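Local coordinates for alcohol dehydrogenase, zinc-containing (Thermotoga maritima, PDB 3IP1) that catalyses the NAD(+)-dependent oxidation of scyllo-inosose to 3-dehydro-scyllo-inosose with bound zinc, probably as a step in myo-inositol degradation, at the interface of chains A and B and the interface of chains A and C. Residues are numbered along the deposited sequence; one frame, centred on the assembly and turned at random. Chains: chain A/B/C, Alcohol dehydrogenase, zinc-containing.

Contact 1: the interface of chains A and B. Residues chain A 212-215, 237; chain B 201, 205, 352, 356.
The loop A:Arg212 to A:Asp215, turning at A:Gly214 with a positive phi of 104°, lays its backbone against B:Tyr201, B:Arg352 and B:Leu356 on helices 194-207 and 349-358 of chain B, in a two-fold interface that may not be the biological one. At its middle the phenol OH of B:Tyr201 donates to the carbonyl O of A:Pro213 at 2.7 Å, in the carbonyl plane and on a lone pair, with that oxygen at the edge of the ring. B:Ile205 CG1 covers one face of the same ring, while its CD1 meets A:Pro213 CD tip to tip at 3.8 Å. Alongside the loop, B:Arg352, extended from CG to NE, makes a salt bridge through NE to the carboxylate OD1 of A:Asp215 at 2.9 Å, on the syn side but tilted from the carboxylate plane. The other oxygen, A:Asp215 OD2, accepts from A:Arg212 N, and this bond within the loop probably fixes the carboxylate's rotation. A:Arg212 CD lies over the B:Arg352 guanidinium, whose plane is turned 65° from that of A:Arg212; the acid may ease the repulsion between these like charges. B:Leu356 CD2 packs on A:Pro213 CB. Water 1 joins A:Arg212 NE, 3.1 Å away, to the carbonyl O of B:Ile205.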
ATOM      1  N   ARG A 212     -11.773   1.407   4.878  1.00 26.55           N
ATOM      2  CA  ARG A 212     -12.658   0.609   4.055  1.00 26.01           C
ATOM      3  C   ARG A 212     -14.108   0.895   4.478  1.00 25.49           C
ATOM      4  O   ARG A 212     -14.373   1.107   5.662  1.00 25.58           O
ATOM      5  CB  ARG A 212     -12.319  -0.865   4.232  1.00 26.18           C
ATOM      6  CG  ARG A 212     -10.935  -1.193   3.730  1.00 26.87           C
ATOM      7  CD  ARG A 212     -10.733  -2.680   3.605  1.00 29.85           C
ATOM      8  NE  ARG A 212      -9.433  -2.976   3.026  1.00 30.23           N
ATOM      9  CZ  ARG A 212      -8.775  -4.119   3.223  1.00 29.84           C
ATOM     10  NH1 ARG A 212      -9.307  -5.098   3.957  1.00 26.05           N
ATOM     11  NH2 ARG A 212      -7.579  -4.279   2.674  1.00 28.71           N
ATOM     12  N   PRO A 213     -15.048   0.907   3.515  1.00 25.08           N
ATOM     13  CA  PRO A 213     -16.466   1.116   3.856  1.00 24.89           C
ATOM     14  C   PRO A 213     -16.940   0.099   4.887  1.00 24.72           C
ATOM     15  O   PRO A 213     -16.661  -1.087   4.742  1.00 24.01           O
ATOM     16  CB  PRO A 213     -17.184   0.884   2.529  1.00 25.15           C
ATOM     17  CG  PRO A 213     -16.147   1.190   1.481  1.00 24.88           C
ATOM     18  CD  PRO A 213     -14.834   0.755   2.062  1.00 24.67           C
ATOM     19  N   GLY A 214     -17.637   0.581   5.914  1.00 25.47           N
ATOM     20  CA  GLY A 214     -18.014  -0.215   7.080  1.00 25.97           C
ATOM     21  C   GLY A 214     -17.181   0.071   8.335  1.00 26.32           C
ATOM     22  O   GLY A 214     -17.587  -0.284   9.437  1.00 26.77           O
ATOM     23  N   ASP A 215     -16.012   0.691   8.176  1.00 26.41           N
ATOM     24  CA  ASP A 215     -15.139   1.021   9.314  1.00 26.21           C
ATOM     25  C   ASP A 215     -15.725   2.115  10.177  1.00 25.61           C
ATOM     26  O   ASP A 215     -16.525   2.901   9.701  1.00 26.51           O
ATOM     27  CB  ASP A 215     -13.759   1.486   8.833  1.00 25.69           C
ATOM     28  CG  ASP A 215     -12.869   0.331   8.369  1.00 27.37           C
ATOM     29  OD1 ASP A 215     -13.153  -0.850   8.679  1.00 30.07           O
ATOM     30  OD2 ASP A 215     -11.868   0.609   7.688  1.00 25.94           O
ATOM     31  N   GLY A 237     -17.742   6.201   3.577  1.00 26.23           N
ATOM     32  CA  GLY A 237     -18.427   4.950   3.920  1.00 26.06           C
ATOM     33  C   GLY A 237     -18.251   4.474   5.351  1.00 26.65           C
ATOM     34  O   GLY A 237     -18.491   3.294   5.651  1.00 25.85           O
TER
ATOM     35  N   TYR B 201     -17.552  -6.691  -2.868  1.00 21.62           N
ATOM     36  CA  TYR B 201     -16.653  -5.987  -1.968  1.00 22.20           C
ATOM     37  C   TYR B 201     -15.201  -6.470  -2.128  1.00 22.88           C
ATOM     38  O   TYR B 201     -14.268  -5.664  -2.219  1.00 23.43           O
ATOM     39  CB  TYR B 201     -17.137  -6.174  -0.531  1.00 21.85           C
ATOM     40  CG  TYR B 201     -16.567  -5.220   0.481  1.00 22.63           C
ATOM     41  CD1 TYR B 201     -15.276  -5.395   0.977  1.00 22.32           C
ATOM     42  CD2 TYR B 201     -17.326  -4.156   0.973  1.00 22.11           C
ATOM     43  CE1 TYR B 201     -14.749  -4.542   1.935  1.00 22.73           C
ATOM     44  CE2 TYR B 201     -16.803  -3.298   1.928  1.00 24.10           C
ATOM     45  CZ  TYR B 201     -15.510  -3.504   2.407  1.00 23.55           C
ATOM     46  OH  TYR B 201     -14.968  -2.662   3.349  1.00 24.74           O
ATOM     47  N   ILE B 205     -12.957  -3.510  -3.338  1.00 22.73           N
ATOM     48  CA  ILE B 205     -12.293  -2.875  -2.212  1.00 22.97           C
ATOM     49  C   ILE B 205     -10.952  -3.553  -2.007  1.00 23.56           C
ATOM     50  O   ILE B 205      -9.922  -2.889  -1.997  1.00 23.94           O
ATOM     51  CB  ILE B 205     -13.147  -2.888  -0.909  1.00 22.80           C
ATOM     52  CG1 ILE B 205     -14.511  -2.192  -1.128  1.00 21.12           C
ATOM     53  CG2 ILE B 205     -12.362  -2.255   0.250  1.00 23.59           C
ATOM     54  CD1 ILE B 205     -14.446  -0.683  -1.443  1.00 19.82           C
ATOM     55  N   ARG B 352     -17.414  -6.258   7.625  1.00 26.62           N
ATOM     56  CA  ARG B 352     -17.608  -4.899   7.082  1.00 26.82           C
ATOM     57  C   ARG B 352     -18.898  -4.766   6.268  1.00 26.86           C
ATOM     58  O   ARG B 352     -19.627  -3.770   6.410  1.00 27.08           O
ATOM     59  CB  ARG B 352     -16.396  -4.414   6.277  1.00 26.73           C
ATOM     60  CG  ARG B 352     -15.248  -3.991   7.168  1.00 27.76           C
ATOM     61  CD  ARG B 352     -14.141  -3.458   6.342  1.00 28.46           C
ATOM     62  NE  ARG B 352     -12.917  -3.234   7.088  1.00 28.64           N
ATOM     63  CZ  ARG B 352     -11.987  -4.160   7.307  1.00 30.35           C
ATOM     64  NH1 ARG B 352     -12.155  -5.391   6.866  1.00 29.17           N
ATOM     65  NH2 ARG B 352     -10.872  -3.847   7.965  1.00 31.42           N
ATOM     66  N   LEU B 356     -21.873  -2.187   7.063  1.00 29.09           N
ATOM     67  CA  LEU B 356     -22.322  -1.301   5.991  1.00 29.93           C
ATOM     68  C   LEU B 356     -23.837  -1.386   5.809  1.00 29.82           C
ATOM     69  O   LEU B 356     -24.528  -0.367   5.743  1.00 29.49           O
ATOM     70  CB  LEU B 356     -21.605  -1.692   4.697  1.00 30.10           C
ATOM     71  CG  LEU B 356     -21.398  -0.720   3.551  1.00 31.30           C
ATOM     72  CD1 LEU B 356     -20.959   0.659   4.015  1.00 31.27           C
ATOM     73  CD2 LEU B 356     -20.355  -1.351   2.606  1.00 32.39           C
TER
HETATM   74  O   HOH W   1      -8.433  -1.545   0.478  1.00 37.41           O

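Contact 2: the interface of chains A and C. Residues chain A 310-311, 332-335; chain C 143, 146, 207, 342.
A:Arg335 pushes its side chain between C:Phe143, C:His146 and C:Arg207, in an interface of the deposited tetramer between two copies of the enzyme. Its CB sits over the face of the C:His146 imidazole, 3.5 Å from the ring centroid, in a CH-pi contact. Extended from CG to NE, the chain carries the guanidinium onward into a sandwich: C:Phe143 CD1 lies over one face, 3.4 Å from A:Arg335 CZ, and the aliphatic CD of C:Arg207 over the other. The phenyl and guanidinium planes are 46° apart, so the ring leans on the group. The amide ND2 of A:Asn311 rests over the rim of the C:Phe143 ring, and A:Ile310 CD1 packs on C:Phe143 CB. C:His146 donates from ND1 to the carbonyl O of A:Val333 at 2.9 Å; the acceptor lies in the imidazole plane, but the N-H arrives from above the carbonyl plane.

In the second shell, A:Arg334 NH2 reaches that oxygen from the opposite face. A:Asn311 OD1 accepts from A:Arg335 NH2 at 2.8 Å, in the guanidinium plane, and probably helps fix its rotation. An alanine in place of A:Arg335 would probably leave a gap between C:Phe143 and C:Arg207 and deprive A:Asn311 OD1 of its guanidinium partner. The guanidinium groups of A:Arg335 and C:Arg207 come near each other, and A:Asn311 OD1 may ease their repulsion, reaching C:Arg207 NH1 through water 2, 3.0 Å from that nitrogen.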
ATOM      1  N   ILE A 310      -8.446  -4.037  15.434  1.00 26.93           N
ATOM      2  CA  ILE A 310      -7.006  -3.808  15.434  1.00 26.23           C
ATOM      3  C   ILE A 310      -6.690  -2.917  14.248  1.00 25.29           C
ATOM      4  O   ILE A 310      -7.606  -2.483  13.552  1.00 24.68           O
ATOM      5  CB  ILE A 310      -6.194  -5.123  15.378  1.00 26.48           C
ATOM      6  CG1 ILE A 310      -6.634  -5.995  14.196  1.00 25.82           C
ATOM      7  CG2 ILE A 310      -6.299  -5.875  16.703  1.00 26.39           C
ATOM      8  CD1 ILE A 310      -5.657  -7.163  13.908  1.00 26.82           C
ATOM      9  N   ASN A 311      -5.409  -2.625  14.032  1.00 24.42           N
ATOM     10  CA  ASN A 311      -4.998  -1.790  12.902  1.00 24.73           C
ATOM     11  C   ASN A 311      -5.504  -0.333  12.948  1.00 24.39           C
ATOM     12  O   ASN A 311      -5.633   0.301  11.910  1.00 24.30           O
ATOM     13  CB  ASN A 311      -5.372  -2.476  11.570  1.00 25.02           C
ATOM     14  CG  ASN A 311      -4.572  -3.739  11.340  1.00 26.57           C
ATOM     15  OD1 ASN A 311      -3.336  -3.733  11.423  1.00 27.78           O
ATOM     16  ND2 ASN A 311      -5.263  -4.838  11.061  1.00 28.76           N
ATOM     17  N   GLN A 332       1.945  -1.673  19.928  1.00 26.48           N
ATOM     18  CA  GLN A 332       2.414  -3.020  19.629  1.00 25.79           C
ATOM     19  C   GLN A 332       1.304  -4.076  19.743  1.00 25.63           C
ATOM     20  O   GLN A 332       1.079  -4.877  18.824  1.00 24.08           O
ATOM     21  CB  GLN A 332       3.568  -3.401  20.544  1.00 26.10           C
ATOM     22  CG  GLN A 332       4.883  -2.668  20.263  1.00 26.97           C
ATOM     23  CD  GLN A 332       5.883  -2.811  21.413  1.00 29.93           C
ATOM     24  OE1 GLN A 332       5.498  -3.011  22.571  1.00 29.98           O
ATOM     25  NE2 GLN A 332       7.166  -2.697  21.100  1.00 28.45           N
ATOM     26  N   VAL A 333       0.610  -4.063  20.874  1.00 25.31           N
ATOM     27  CA  VAL A 333      -0.349  -5.101  21.190  1.00 25.31           C
ATOM     28  C   VAL A 333      -1.652  -5.012  20.354  1.00 24.92           C
ATOM     29  O   VAL A 333      -2.277  -6.034  20.071  1.00 24.67           O
ATOM     30  CB  VAL A 333      -0.622  -5.163  22.727  1.00 25.99           C
ATOM     31  CG1 VAL A 333      -1.691  -6.206  23.063  1.00 26.40           C
ATOM     32  CG2 VAL A 333       0.674  -5.499  23.505  1.00 25.54           C
ATOM     33  N   ARG A 334      -2.060  -3.806  19.964  1.00 23.92           N
ATOM     34  CA  ARG A 334      -3.285  -3.658  19.167  1.00 24.15           C
ATOM     35  C   ARG A 334      -2.998  -3.444  17.679  1.00 24.08           C
ATOM     36  O   ARG A 334      -3.904  -3.115  16.902  1.00 24.53           O
ATOM     37  CB  ARG A 334      -4.177  -2.539  19.726  1.00 23.90           C
ATOM     38  CG  ARG A 334      -4.343  -2.549  21.247  1.00 24.68           C
ATOM     39  CD  ARG A 334      -4.855  -3.898  21.799  1.00 26.43           C
ATOM     40  NE  ARG A 334      -6.175  -4.249  21.266  1.00 26.19           N
ATOM     41  CZ  ARG A 334      -6.426  -5.370  20.596  1.00 26.11           C
ATOM     42  NH1 ARG A 334      -7.646  -5.616  20.146  1.00 26.11           N
ATOM     43  NH2 ARG A 334      -5.462  -6.259  20.413  1.00 22.93           N
ATOM     44  N   ARG A 335      -1.734  -3.612  17.298  1.00 23.61           N
ATOM     45  CA  ARG A 335      -1.319  -3.467  15.892  1.00 24.69           C
ATOM     46  C   ARG A 335      -1.741  -2.102  15.325  1.00 24.06           C
ATOM     47  O   ARG A 335      -2.302  -2.000  14.222  1.00 24.30           O
ATOM     48  CB  ARG A 335      -1.887  -4.628  15.042  1.00 23.76           C
ATOM     49  CG  ARG A 335      -0.989  -5.028  13.894  1.00 25.28           C
ATOM     50  CD  ARG A 335      -1.698  -6.016  12.962  1.00 24.44           C
ATOM     51  NE  ARG A 335      -0.750  -6.624  12.048  1.00 24.25           N
ATOM     52  CZ  ARG A 335      -0.481  -6.173  10.830  1.00 24.95           C
ATOM     53  NH1 ARG A 335       0.425  -6.792  10.090  1.00 26.62           N
ATOM     54  NH2 ARG A 335      -1.120  -5.117  10.354  1.00 24.58           N
TER
ATOM     55  N   PHE C 143      -4.423 -11.611  10.618  1.00 26.46           N
ATOM     56  CA  PHE C 143      -3.500 -11.015  11.579  1.00 26.27           C
ATOM     57  C   PHE C 143      -3.283 -11.886  12.815  1.00 26.30           C
ATOM     58  O   PHE C 143      -3.724 -11.542  13.911  1.00 26.87           O
ATOM     59  CB  PHE C 143      -3.952  -9.577  11.927  1.00 26.57           C
ATOM     60  CG  PHE C 143      -4.166  -8.708  10.702  1.00 25.39           C
ATOM     61  CD1 PHE C 143      -3.076  -8.216   9.983  1.00 24.55           C
ATOM     62  CD2 PHE C 143      -5.457  -8.429  10.243  1.00 24.18           C
ATOM     63  CE1 PHE C 143      -3.266  -7.432   8.802  1.00 23.51           C
ATOM     64  CE2 PHE C 143      -5.667  -7.652   9.091  1.00 22.67           C
ATOM     65  CZ  PHE C 143      -4.568  -7.139   8.371  1.00 22.91           C
ATOM     66  N   HIS C 146      -2.186 -11.189  16.632  1.00 27.50           N
ATOM     67  CA  HIS C 146      -3.108 -10.504  17.528  1.00 27.38           C
ATOM     68  C   HIS C 146      -4.296 -11.406  17.861  1.00 27.36           C
ATOM     69  O   HIS C 146      -5.376 -10.948  18.227  1.00 27.12           O
ATOM     70  CB  HIS C 146      -3.458  -9.133  16.928  1.00 27.27           C
ATOM     71  CG  HIS C 146      -2.230  -8.310  16.668  1.00 27.91           C
ATOM     72  ND1 HIS C 146      -1.725  -7.413  17.587  1.00 26.06           N
ATOM     73  CD2 HIS C 146      -1.321  -8.368  15.660  1.00 27.26           C
ATOM     74  CE1 HIS C 146      -0.599  -6.899  17.120  1.00 28.15           C
ATOM     75  NE2 HIS C 146      -0.326  -7.472  15.959  1.00 26.15           N
ATOM     76  N   ARG C 207       5.387  -4.793   9.340  1.00 24.75           N
ATOM     77  CA  ARG C 207       4.854  -3.648  10.074  1.00 25.15           C
ATOM     78  C   ARG C 207       5.507  -2.337   9.607  1.00 25.02           C
ATOM     79  O   ARG C 207       4.816  -1.396   9.250  1.00 25.35           O
ATOM     80  CB  ARG C 207       5.029  -3.856  11.599  1.00 24.80           C
ATOM     81  CG  ARG C 207       4.064  -4.906  12.215  1.00 25.40           C
ATOM     82  CD  ARG C 207       2.583  -4.475  12.005  1.00 27.03           C
ATOM     83  NE  ARG C 207       2.231  -3.277  12.773  1.00 25.78           N
ATOM     84  CZ  ARG C 207       1.341  -2.355  12.416  1.00 27.34           C
ATOM     85  NH1 ARG C 207       0.689  -2.423  11.255  1.00 27.35           N
ATOM     86  NH2 ARG C 207       1.105  -1.338  13.229  1.00 27.77           N
ATOM     87  N   GLN C 342       4.744  -6.814  16.894  1.00 29.83           N
ATOM     88  CA  GLN C 342       4.703  -7.916  17.840  1.00 30.71           C
ATOM     89  C   GLN C 342       4.649  -9.246  17.084  1.00 30.61           C
ATOM     90  O   GLN C 342       3.899  -9.383  16.098  1.00 30.53           O
ATOM     91  CB  GLN C 342       3.479  -7.723  18.745  1.00 30.90           C
ATOM     92  CG  GLN C 342       2.648  -8.935  19.084  1.00 32.98           C
ATOM     93  CD  GLN C 342       1.595  -8.586  20.113  1.00 32.46           C
ATOM     94  OE1 GLN C 342       1.872  -7.860  21.055  1.00 34.99           O
ATOM     95  NE2 GLN C 342       0.387  -9.080  19.926  1.00 32.45           N
TER
HETATM   96  O   HOH W   2      -2.022  -1.345  10.372  1.00 36.51           O

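Contact 3: the interface of chains A and C. Residues chain A 207, 337-340; chain C 335-339.
A:Arg207 is bent at chi2 and chi3 (-62° and -75°), curling its guanidinium toward C:Gln337, whose CG stands between its own backbone N and carbonyl carbon. The two side chains cross at about a right angle. Both terminal nitrogens of the arginine grip one atom, the amide oxygen C:Gln337 OE1, at 3.1 Å from A:Arg207 NH1 and 3.0 Å from A:Arg207 NH2. The oxygen lies in the guanidinium plane, end-on, while the amide plane is turned 68° from it. A:Arg207 NE donates to the carbonyl O of A:Gly340 at 2.7 Å, nearly in line with the C=O bond, the oxygen tilted somewhat from the guanidinium plane. This tether within chain A probably holds the guanidinium in position for the glutamine. C:Arg335 CG covers one face of the group and A:Val339 CB the opposite one, toward the rim.

Next to this grip the backbones pair about A:Ile338 and C:Ile338: A:Ile338 N donates to C:Ile338 O at 3.0 Å, and C:Ile338 N to A:Ile338 O at 2.9 Å. The isoleucine side chains lie side by side, pointing the same way. A:Val339 CG1 packs on C:Gln337 CB at 3.7 Å. Strand 337-340 of each chain thus pairs antiparallel with its two-fold mate into a sheet continuous across the subunits, as where Rossmann domains pair in zinc-containing alcohol dehydrogenase dimers, with the C-terminal end of helix 194-207 beside the seam.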
ATOM      1  N   ARG A 207      -2.600  10.700   4.388  1.00 23.52           N
ATOM      2  CA  ARG A 207      -1.717  10.306   5.485  1.00 24.31           C
ATOM      3  C   ARG A 207      -2.292   9.180   6.339  1.00 25.17           C
ATOM      4  O   ARG A 207      -1.596   8.228   6.661  1.00 25.50           O
ATOM      5  CB  ARG A 207      -1.405  11.521   6.384  1.00 24.03           C
ATOM      6  CG  ARG A 207      -0.524  12.567   5.716  1.00 23.78           C
ATOM      7  CD  ARG A 207       0.830  11.969   5.351  1.00 25.19           C
ATOM      8  NE  ARG A 207       1.656  11.808   6.549  1.00 23.85           N
ATOM      9  CZ  ARG A 207       2.430  10.763   6.806  1.00 22.86           C
ATOM     10  NH1 ARG A 207       2.504   9.749   5.960  1.00 24.55           N
ATOM     11  NH2 ARG A 207       3.152  10.746   7.915  1.00 24.87           N
ATOM     12  N   GLN A 337      -1.055   2.271  14.697  1.00 23.34           N
ATOM     13  CA  GLN A 337      -0.008   3.188  14.250  1.00 24.19           C
ATOM     14  C   GLN A 337      -0.403   4.667  14.401  1.00 24.09           C
ATOM     15  O   GLN A 337      -1.559   5.004  14.617  1.00 22.76           O
ATOM     16  CB  GLN A 337       0.440   2.890  12.802  1.00 24.97           C
ATOM     17  CG  GLN A 337      -0.687   2.758  11.752  1.00 27.24           C
ATOM     18  CD  GLN A 337      -1.399   1.364  11.752  1.00 31.31           C
ATOM     19  OE1 GLN A 337      -0.813   0.311  12.073  1.00 34.29           O
ATOM     20  NE2 GLN A 337      -2.667   1.377  11.394  1.00 32.58           N
ATOM     21  N   ILE A 338       0.602   5.524  14.268  1.00 24.50           N
ATOM     22  CA  ILE A 338       0.482   6.953  14.467  1.00 24.74           C
ATOM     23  C   ILE A 338       1.146   7.635  13.285  1.00 24.61           C
ATOM     24  O   ILE A 338       2.319   7.396  13.014  1.00 24.25           O
ATOM     25  CB  ILE A 338       1.260   7.410  15.742  1.00 25.35           C
ATOM     26  CG1 ILE A 338       0.778   6.650  16.992  1.00 26.35           C
ATOM     27  CG2 ILE A 338       1.148   8.941  15.931  1.00 23.39           C
ATOM     28  CD1 ILE A 338       1.719   6.796  18.156  1.00 27.35           C
ATOM     29  N   VAL A 339       0.390   8.483  12.602  1.00 25.11           N
ATOM     30  CA  VAL A 339       0.911   9.282  11.495  1.00 26.59           C
ATOM     31  C   VAL A 339       0.710  10.770  11.796  1.00 27.13           C
ATOM     32  O   VAL A 339      -0.309  11.190  12.355  1.00 27.90           O
ATOM     33  CB  VAL A 339       0.261   8.911  10.104  1.00 26.31           C
ATOM     34  CG1 VAL A 339       0.450   7.422   9.778  1.00 27.22           C
ATOM     35  CG2 VAL A 339      -1.223   9.249  10.067  1.00 28.17           C
ATOM     36  N   GLY A 340       1.694  11.573  11.436  1.00 27.43           N
ATOM     37  CA  GLY A 340       1.512  12.998  11.471  1.00 27.27           C
ATOM     38  C   GLY A 340       1.089  13.464  10.092  1.00 28.06           C
ATOM     39  O   GLY A 340       1.394  12.821   9.081  1.00 28.95           O
TER
ATOM     40  N   ARG C 335       6.748  14.269   7.755  1.00 23.10           N
ATOM     41  CA  ARG C 335       5.913  13.254   7.099  1.00 23.55           C
ATOM     42  C   ARG C 335       6.339  11.853   7.540  1.00 22.63           C
ATOM     43  O   ARG C 335       6.657  10.996   6.720  1.00 22.19           O
ATOM     44  CB  ARG C 335       5.993  13.384   5.558  1.00 23.21           C
ATOM     45  CG  ARG C 335       4.725  12.923   4.846  1.00 25.62           C
ATOM     46  CD  ARG C 335       4.915  12.961   3.317  1.00 26.80           C
ATOM     47  NE  ARG C 335       3.639  12.859   2.611  1.00 25.59           N
ATOM     48  CZ  ARG C 335       3.051  11.713   2.268  1.00 27.54           C
ATOM     49  NH1 ARG C 335       1.882  11.736   1.623  1.00 25.03           N
ATOM     50  NH2 ARG C 335       3.635  10.540   2.552  1.00 26.64           N
ATOM     51  N   ALA C 336       6.334  11.633   8.847  1.00 22.13           N
ATOM     52  CA  ALA C 336       6.890  10.420   9.400  1.00 22.14           C
ATOM     53  C   ALA C 336       5.832   9.688  10.204  1.00 21.87           C
ATOM     54  O   ALA C 336       4.785  10.245  10.516  1.00 21.42           O
ATOM     55  CB  ALA C 336       8.120  10.743  10.247  1.00 21.84           C
ATOM     56  N   GLN C 337       6.098   8.433  10.529  1.00 21.82           N
ATOM     57  CA  GLN C 337       5.107   7.649  11.257  1.00 22.12           C
ATOM     58  C   GLN C 337       5.750   6.665  12.221  1.00 22.04           C
ATOM     59  O   GLN C 337       6.942   6.399  12.124  1.00 22.13           O
ATOM     60  CB  GLN C 337       4.128   6.937  10.295  1.00 22.58           C
ATOM     61  CG  GLN C 337       4.738   6.150   9.145  1.00 23.18           C
ATOM     62  CD  GLN C 337       5.151   7.031   7.956  1.00 27.88           C
ATOM     63  OE1 GLN C 337       4.499   8.036   7.638  1.00 31.31           O
ATOM     64  NE2 GLN C 337       6.247   6.662   7.303  1.00 28.58           N
ATOM     65  N   ILE C 338       4.924   6.117  13.113  1.00 22.11           N
ATOM     66  CA  ILE C 338       5.336   5.202  14.164  1.00 22.95           C
ATOM     67  C   ILE C 338       4.440   3.978  14.087  1.00 23.22           C
ATOM     68  O   ILE C 338       3.223   4.100  14.104  1.00 23.60           O
ATOM     69  CB  ILE C 338       5.136   5.853  15.570  1.00 22.69           C
ATOM     70  CG1 ILE C 338       5.899   7.175  15.654  1.00 23.76           C
ATOM     71  CG2 ILE C 338       5.545   4.858  16.694  1.00 22.30           C
ATOM     72  CD1 ILE C 338       5.407   8.179  16.752  1.00 24.08           C
ATOM     73  N   VAL C 339       5.048   2.804  14.001  1.00 24.15           N
ATOM     74  CA  VAL C 339       4.317   1.555  13.997  1.00 24.38           C
ATOM     75  C   VAL C 339       4.812   0.687  15.150  1.00 24.80           C
ATOM     76  O   VAL C 339       5.993   0.691  15.492  1.00 23.97           O
ATOM     77  CB  VAL C 339       4.495   0.773  12.647  1.00 24.74           C
ATOM     78  CG1 VAL C 339       3.879   1.569  11.449  1.00 24.24           C
ATOM     79  CG2 VAL C 339       5.996   0.424  12.392  1.00 25.02           C
TER

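Contacts 2 and 3 belong to the same two-fold A-C interface, their C-alpha centres about 15 Å apart; contact 1, in the A-B interface, lies about 20 Å from contact 2 and 23 Å from contact 3. Arg207 and Arg335 serve in both A-C patches with the chains exchanged, so two copies of one arginine pair flank the strand seam. Helix 194-207 contributes to every contact and so could link the two interfaces within a subunit. Strand pairing like that of A-C is seen in dimers of this family, making A-C the likelier homodimer, though the coordinates alone do not prove it. All three centres are at least 22 Å from A:Ser70, suggesting structural roles.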